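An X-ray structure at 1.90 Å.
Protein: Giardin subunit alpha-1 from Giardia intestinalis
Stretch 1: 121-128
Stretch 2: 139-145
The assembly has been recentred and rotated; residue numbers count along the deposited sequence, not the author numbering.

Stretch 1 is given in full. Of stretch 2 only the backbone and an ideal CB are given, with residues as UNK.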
# COMPACT_ATOMS: atom_id res chain seq x y z
N PRO A 121 -4.05 21.18 -4.11
CA PRO A 121 -4.91 20.01 -4.28
C PRO A 121 -4.10 18.83 -4.78
O PRO A 121 -3.42 18.95 -5.81
CB PRO A 121 -5.91 20.45 -5.36
CG PRO A 121 -5.72 21.94 -5.50
CD PRO A 121 -4.29 22.18 -5.16
N LEU A 122 -4.16 17.72 -4.06
CA LEU A 122 -3.34 16.54 -4.35
C LEU A 122 -3.53 16.04 -5.78
O LEU A 122 -2.57 15.89 -6.52
CB LEU A 122 -3.66 15.41 -3.35
CG LEU A 122 -2.71 14.20 -3.25
CD1 LEU A 122 -3.09 13.36 -2.04
CD2 LEU A 122 -2.72 13.33 -4.50
N VAL A 123 -4.78 15.79 -6.17
CA VAL A 123 -5.06 15.20 -7.47
C VAL A 123 -4.58 16.10 -8.60
O VAL A 123 -4.04 15.63 -9.60
CB VAL A 123 -6.55 14.92 -7.66
CG1 VAL A 123 -6.80 14.40 -9.07
CG2 VAL A 123 -7.04 13.93 -6.62
N GLU A 124 -4.79 17.41 -8.44
CA GLU A 124 -4.33 18.40 -9.40
C GLU A 124 -2.81 18.36 -9.56
O GLU A 124 -2.30 18.32 -10.68
CB GLU A 124 -4.79 19.79 -8.95
CG GLU A 124 -4.95 20.79 -10.08
CD GLU A 124 -6.00 21.85 -9.75
OE1 GLU A 124 -5.77 23.03 -10.10
OE2 GLU A 124 -7.04 21.51 -9.15
N ASP A 125 -2.09 18.36 -8.43
CA ASP A 125 -0.63 18.24 -8.43
C ASP A 125 -0.17 16.95 -9.10
O ASP A 125 0.83 16.93 -9.82
CB ASP A 125 -0.09 18.24 -7.00
CG ASP A 125 0.34 19.62 -6.53
OD1 ASP A 125 0.05 20.62 -7.23
OD2 ASP A 125 0.97 19.70 -5.44
N PHE A 126 -0.89 15.87 -8.84
CA PHE A 126 -0.57 14.56 -9.41
C PHE A 126 -0.71 14.58 -10.92
O PHE A 126 0.24 14.28 -11.65
CB PHE A 126 -1.48 13.49 -8.81
CG PHE A 126 -1.06 12.09 -9.11
CD1 PHE A 126 -1.56 11.43 -10.22
CD2 PHE A 126 -0.16 11.43 -8.28
CE1 PHE A 126 -1.17 10.12 -10.50
CE2 PHE A 126 0.22 10.13 -8.56
CZ PHE A 126 -0.28 9.47 -9.67
N MET A 127 -1.90 14.93 -11.41
CA MET A 127 -2.13 14.91 -12.86
C MET A 127 -1.23 15.91 -13.60
O MET A 127 -0.86 15.69 -14.76
CB MET A 127 -3.60 15.16 -13.20
CG MET A 127 -4.56 14.11 -12.63
SD MET A 127 -4.08 12.39 -12.96
CE MET A 127 -4.08 12.34 -14.76
N LYS A 128 -0.88 17.01 -12.93
CA LYS A 128 0.06 17.98 -13.46
C LYS A 128 1.34 17.28 -13.93
O LYS A 128 1.80 17.47 -15.06
CB LYS A 128 0.39 19.02 -12.38
CG LYS A 128 1.59 19.93 -12.66
CD LYS A 128 1.95 20.70 -11.38
CE LYS A 128 3.37 21.28 -11.43
NZ LYS A 128 3.51 22.35 -12.44
N UNK A 139 -6.06 5.55 -15.82
CA UNK A 139 -6.57 4.67 -14.77
C UNK A 139 -6.32 5.25 -13.39
O UNK A 139 -7.19 5.17 -12.52
CB UNK A 139 -5.93 3.29 -14.88
N UNK A 140 -5.14 5.82 -13.16
CA UNK A 140 -4.84 6.38 -11.84
C UNK A 140 -5.73 7.57 -11.50
O UNK A 140 -6.16 7.74 -10.36
CB UNK A 140 -3.37 6.80 -11.77
N UNK A 141 -6.02 8.39 -12.51
CA UNK A 141 -6.93 9.51 -12.33
C UNK A 141 -8.31 9.03 -11.87
O UNK A 141 -8.89 9.56 -10.92
CB UNK A 141 -7.05 10.31 -13.63
N UNK A 142 -8.83 8.02 -12.55
CA UNK A 142 -10.15 7.48 -12.22
C UNK A 142 -10.12 6.71 -10.89
O UNK A 142 -11.08 6.73 -10.13
CB UNK A 142 -10.64 6.57 -13.35
N UNK A 143 -9.01 6.04 -10.63
CA UNK A 143 -8.83 5.35 -9.36
C UNK A 143 -8.93 6.31 -8.18
O UNK A 143 -9.61 6.01 -7.18
CB UNK A 143 -7.48 4.63 -9.34
N UNK A 144 -8.26 7.44 -8.29
CA UNK A 144 -8.23 8.43 -7.20
C UNK A 144 -9.62 8.97 -6.87
O UNK A 144 -9.88 9.40 -5.74
CB UNK A 144 -7.31 9.59 -7.57
N UNK A 145 -10.53 8.93 -7.84
CA UNK A 145 -11.89 9.42 -7.63
C UNK A 145 -12.66 8.53 -6.66
O UNK A 145 -13.61 8.98 -6.01
CB UNK A 145 -12.63 9.51 -8.96

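The two helices run antiparallel, at 173°, with axes 11.0 Å apart at closest approach. Stretch 1 offers an apolar strip made by Leu 122, Val 123, Phe 126 and Met 127. No hydrogen bond crosses between the stretches.

Position 139 is helical. Its ideal CB has nothing of stretch 1 within 5.5 Å. The contact leaves the choice open to most helix-compatible residues. The deposited residue is Leu 139, which does not touch stretch 1.

At position 140 CA-to-CB points toward stretch 1. The ideal CB lies 4.2 Å from Phe 126 CE1, close to the outer end of the ring. The ring offers no hydrogen-bond donor or counter-charge, so an apolar side chain is the easier choice, such as Leu, Ile or Met. The residue is Met 140. Its SD lies 3.8 Å from Phe 126 CZ. The sulfur sits at the ring edge, 5.0 Å from the centroid and 80° off the normal.

Position 141 has its ideal CB 3.7 Å from Met 127 SD. An Ala would already make this contact. CA-to-CB points sideways and not at the strip, so the end of a longer chain need not face it, and either a polar or an apolar end is possible. The residue is Glu 141. Its CB packs 3.7 Å from Met 127 SD, and the carboxylate is hydrogen-bonded elsewhere in the structure.

Positions 142 and 143 each have an ideal CB with no stretch 1 atom within 5.5 Å. Both are helical, and this contact cannot separate polar from apolar choices. They are Lys 142 and Trp 143; neither touches stretch 1.

Position 144 points toward stretch 1. Its ideal CB is 4.4 Å from Val 123 CG2, and Leu 122 and Phe 126 also border the space ahead. A long, flexible apolar side chain suits best; Leu or Ile could fill part of the space. The residue is Met 144, which has the largest covered area in the contact. With chi1 m, chi2 t and chi3 p, its CE reaches 3.2 Å from Val 123 CG2, a tight approach, and 3.5 Å from Leu 122 CD2. Its SD lies over one face of Phe 126, 4.2 Å from the ring centroid and 20° off the normal. The ring thus meets one methionine sulfur at its face and another at its edge.

Position 145 points sideways, with no stretch 1 atom within 5.5 Å of its ideal CB. This contact sets no preference; many residues would do. It is Ala 145, which makes no contact.

Stretch 2 (139-145) LMEKWMA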
# COMPACT_ATOMS: atom_id res chain seq x y z
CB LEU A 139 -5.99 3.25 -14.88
CG LEU A 139 -6.49 2.22 -13.85
CD1 LEU A 139 -8.01 2.04 -13.87
CD2 LEU A 139 -5.81 0.87 -14.10
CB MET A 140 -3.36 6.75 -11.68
CG MET A 140 -2.47 5.53 -11.43
SD MET A 140 -0.79 5.98 -10.96
CE MET A 140 0.03 4.37 -11.07
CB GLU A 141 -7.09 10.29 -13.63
CG GLU A 141 -7.97 11.52 -13.48
CD GLU A 141 -8.06 12.33 -14.74
OE1 GLU A 141 -7.89 11.77 -15.84
OE2 GLU A 141 -8.29 13.55 -14.64
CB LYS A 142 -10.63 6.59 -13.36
CG LYS A 142 -12.07 6.12 -13.22
CD LYS A 142 -12.86 6.47 -14.47
CE LYS A 142 -12.13 6.01 -15.71
NZ LYS A 142 -12.80 6.49 -16.94
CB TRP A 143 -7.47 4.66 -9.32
CG TRP A 143 -7.35 3.65 -8.25
CD1 TRP A 143 -6.96 3.85 -6.95
CD2 TRP A 143 -7.61 2.25 -8.37
NE1 TRP A 143 -6.96 2.67 -6.27
CE2 TRP A 143 -7.36 1.66 -7.12
CE3 TRP A 143 -8.04 1.43 -9.42
CZ2 TRP A 143 -7.52 0.29 -6.88
CZ3 TRP A 143 -8.20 0.08 -9.19
CH2 TRP A 143 -7.94 -0.48 -7.93
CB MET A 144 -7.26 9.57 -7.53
CG MET A 144 -5.79 9.14 -7.43
SD MET A 144 -4.55 10.35 -7.92
CE MET A 144 -4.79 11.70 -6.78
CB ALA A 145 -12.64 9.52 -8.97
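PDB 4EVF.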